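Local coordinates for protein putative cell surface hydrolase (Lactobacillus plantarum, PDB 3LP5) that is probably a cell-surface hydrolase of the alpha/beta-hydrolase clan, with a substrate and reaction not yet established, at residues Ile63-Ala68 and Val82-Ala87. Sequence-based numbering, arbitrary orientation.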
ATOM      1  N   ILE A  63       2.311  11.435  -1.222  1.00 13.33           N
ATOM      2  CA  ILE A  63       3.709  11.337  -0.841  1.00 12.99           C
ATOM      3  C   ILE A  63       4.226   9.907  -1.171  1.00 14.14           C
ATOM      4  O   ILE A  63       3.686   8.929  -0.639  1.00 14.33           O
ATOM      5  CB  ILE A  63       3.845  11.688   0.629  1.00 12.49           C
ATOM      6  CG1 ILE A  63       3.241  13.087   0.904  1.00 10.44           C
ATOM      7  CG2 ILE A  63       5.319  11.657   1.032  1.00 14.14           C
ATOM      8  CD1 ILE A  63       3.264  13.440   2.468  1.00 12.58           C
ATOM      9  N   VAL A  64       5.215   9.773  -2.080  1.00 13.07           N
ATOM     10  CA  VAL A  64       5.769   8.453  -2.396  1.00 13.91           C
ATOM     11  C   VAL A  64       6.949   8.279  -1.479  1.00 14.24           C
ATOM     12  O   VAL A  64       7.792   9.182  -1.387  1.00 15.21           O
ATOM     13  CB  VAL A  64       6.264   8.373  -3.864  1.00 13.90           C
ATOM     14  CG1 VAL A  64       6.957   6.974  -4.201  1.00 15.99           C
ATOM     15  CG2 VAL A  64       5.093   8.610  -4.802  1.00 14.82           C
ATOM     16  N   ILE A  65       7.027   7.143  -0.809  1.00 12.65           N
ATOM     17  CA  ILE A  65       8.202   6.802  -0.016  1.00 12.87           C
ATOM     18  C   ILE A  65       8.761   5.497  -0.533  1.00 13.59           C
ATOM     19  O   ILE A  65       8.082   4.466  -0.415  1.00 13.87           O
ATOM     20  CB  ILE A  65       7.877   6.659   1.511  1.00 11.30           C
ATOM     21  CG1 ILE A  65       7.271   7.951   2.050  1.00 13.09           C
ATOM     22  CG2 ILE A  65       9.178   6.246   2.292  1.00 13.76           C
ATOM     23  CD1 ILE A  65       6.826   7.858   3.470  1.00 11.72           C
ATOM     24  N   GLY A  66       9.965   5.531  -1.128  1.00 13.13           N
ATOM     25  CA  GLY A  66      10.633   4.290  -1.503  1.00 12.87           C
ATOM     26  C   GLY A  66      12.043   4.225  -0.981  1.00 13.19           C
ATOM     27  O   GLY A  66      12.482   5.075  -0.168  1.00 14.16           O
ATOM     28  N   PHE A  67      12.744   3.195  -1.397  1.00 12.64           N
ATOM     29  CA  PHE A  67      14.029   2.851  -0.752  1.00 13.07           C
ATOM     30  C   PHE A  67      15.094   2.573  -1.783  1.00 13.12           C
ATOM     31  O   PHE A  67      14.802   1.864  -2.755  1.00 14.19           O
ATOM     32  CB  PHE A  67      13.813   1.613   0.139  1.00 11.68           C
ATOM     33  CG  PHE A  67      12.566   1.692   0.974  1.00 13.56           C
ATOM     34  CD1 PHE A  67      12.515   2.520   2.088  1.00 13.82           C
ATOM     35  CD2 PHE A  67      11.403   0.984   0.582  1.00 13.67           C
ATOM     36  CE1 PHE A  67      11.341   2.629   2.855  1.00 12.40           C
ATOM     37  CE2 PHE A  67      10.251   1.087   1.308  1.00 12.14           C
ATOM     38  CZ  PHE A  67      10.196   1.942   2.451  1.00 11.96           C
ATOM     39  N   ALA A  68      16.332   3.043  -1.537  1.00 12.93           N
ATOM     40  CA  ALA A  68      17.480   2.695  -2.380  1.00 11.91           C
ATOM     41  C   ALA A  68      17.558   1.180  -2.375  1.00 12.72           C
ATOM     42  O   ALA A  68      17.720   0.567  -3.447  1.00 12.77           O
ATOM     43  CB  ALA A  68      18.818   3.290  -1.849  1.00 10.60           C
ATOM     44  N   VAL A  82      11.696  -0.227   8.978  1.00 11.72           N
ATOM     45  CA  VAL A  82      12.430   0.764   9.747  1.00 11.47           C
ATOM     46  C   VAL A  82      12.673   2.004   8.956  1.00 11.31           C
ATOM     47  O   VAL A  82      12.495   3.089   9.473  1.00 12.59           O
ATOM     48  CB  VAL A  82      13.747   0.211  10.203  1.00 12.72           C
ATOM     49  CG1 VAL A  82      14.574   1.290  10.930  1.00 12.74           C
ATOM     50  CG2 VAL A  82      13.512  -1.058  11.106  1.00 12.98           C
ATOM     51  N   TRP A  83      13.132   1.884   7.706  1.00 10.39           N
ATOM     52  CA  TRP A  83      13.259   3.060   6.859  1.00  8.38           C
ATOM     53  C   TRP A  83      11.933   3.828   6.662  1.00  9.45           C
ATOM     54  O   TRP A  83      11.902   5.087   6.620  1.00  9.57           O
ATOM     55  CB  TRP A  83      13.865   2.654   5.485  1.00  6.97           C
ATOM     56  CG  TRP A  83      15.332   2.190   5.601  1.00  9.52           C
ATOM     57  CD1 TRP A  83      16.280   2.690   6.424  1.00  9.83           C
ATOM     58  CD2 TRP A  83      15.977   1.177   4.796  1.00 12.59           C
ATOM     59  NE1 TRP A  83      17.494   1.992   6.245  1.00 11.54           N
ATOM     60  CE2 TRP A  83      17.325   1.073   5.238  1.00 13.24           C
ATOM     61  CE3 TRP A  83      15.546   0.355   3.721  1.00  8.71           C
ATOM     62  CZ2 TRP A  83      18.228   0.137   4.675  1.00 12.31           C
ATOM     63  CZ3 TRP A  83      16.439  -0.597   3.189  1.00  8.00           C
ATOM     64  CH2 TRP A  83      17.767  -0.672   3.631  1.00  7.15           C
ATOM     65  N   LEU A  84      10.830   3.093   6.515  1.00 10.08           N
ATOM     66  CA  LEU A  84       9.500   3.745   6.388  1.00 11.00           C
ATOM     67  C   LEU A  84       9.186   4.581   7.619  1.00 10.83           C
ATOM     68  O   LEU A  84       8.691   5.727   7.544  1.00 11.97           O
ATOM     69  CB  LEU A  84       8.385   2.689   6.215  1.00 10.53           C
ATOM     70  CG  LEU A  84       6.929   3.266   6.089  1.00 10.92           C
ATOM     71  CD1 LEU A  84       6.805   4.441   5.078  1.00 10.55           C
ATOM     72  CD2 LEU A  84       5.961   2.172   5.654  1.00  9.99           C
ATOM     73  N   ASN A  85       9.450   4.006   8.783  1.00 11.05           N
ATOM     74  CA  ASN A  85       9.273   4.715  10.044  1.00 11.63           C
ATOM     75  C   ASN A  85      10.232   5.919  10.103  1.00 11.99           C
ATOM     76  O   ASN A  85       9.829   7.026  10.537  1.00 12.62           O
ATOM     77  CB  ASN A  85       9.587   3.734  11.166  1.00 10.31           C
ATOM     78  CG  ASN A  85       9.178   4.247  12.534  1.00 12.56           C
ATOM     79  OD1 ASN A  85       8.352   5.163  12.675  1.00  9.62           O
ATOM     80  ND2 ASN A  85       9.784   3.678  13.548  1.00 14.53           N
ATOM     81  N   THR A  86      11.477   5.742   9.622  1.00 11.57           N
ATOM     82  CA  THR A  86      12.371   6.902   9.543  1.00 12.64           C
ATOM     83  C   THR A  86      11.783   8.015   8.679  1.00 11.74           C
ATOM     84  O   THR A  86      11.858   9.143   9.033  1.00 12.17           O
ATOM     85  CB  THR A  86      13.766   6.490   8.980  1.00 14.02           C
ATOM     86  OG1 THR A  86      14.284   5.486   9.847  1.00 14.21           O
ATOM     87  CG2 THR A  86      14.764   7.680   8.936  1.00 14.48           C
ATOM     88  N   ALA A  87      11.202   7.683   7.522  1.00 11.96           N
ATOM     89  CA  ALA A  87      10.709   8.683   6.639  1.00 10.90           C
ATOM     90  C   ALA A  87       9.417   9.263   7.244  1.00 11.62           C
ATOM     91  O   ALA A  87       9.185  10.457   7.233  1.00 11.29           O
ATOM     92  CB  ALA A  87      10.444   8.079   5.215  1.00  9.29           C
TER
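Phe67 and Trp83 meet where strand 62-67 packs against helix 74-92, their side chains crossing obliquely. The CE1 corner of the phenylalanine ring lies 3.6 Å from Trp83 CB and 3.7 Å from the backbone N of Leu84, so the ring rests against the helix backbone as well as a side chain. Trp83 adds only the CE3 corner of its indole, 4.1 Å from Phe67 CD1. Next to CE1 on the ring, Phe67 CZ approaches Leu84 CB more loosely, at 4.2 Å.

Two residues earlier in the strand, Ile65 presents both of its branches to the helix. With CG1 beside the backbone N (chi1 -58°), Ile65 CG2 stands anti to that N and comes to 3.7 Å from Ala87 CB; CD1, at the end of the other branch, lies 3.8 Å from Leu84 CD1. The Ile65 and Leu84 side chains cross at about a right angle. An alanine in place of Ile65 would probably open a gap next to Ala87 CB and leave the Leu84 methyl CD1 without its support from the strand.

This inner part is closed in by Ile8 and Val10 of strand 7-10, by Ile111 and Phe115 of helix 107-118, and by Leu40 and Val42 of strand 37-42. The face of the helix turned from the strand is looser: Val82 points away from the strand and Thr86 is partly exposed, its OG1 donating to Val82 O (3.0 Å) from above the carbonyl plane. Val82 O also accepts the backbone N-H of Thr86. The axes of strand 63-67 and helix 82-87 run at 140° to each other, the helix packing on one face of the central sheet as in alpha/beta hydrolases. The interface joining them is wholly apolar in its side-chain contacts, implying that close fit and burial, rather than directed polar bonds, hold the helix on the sheet.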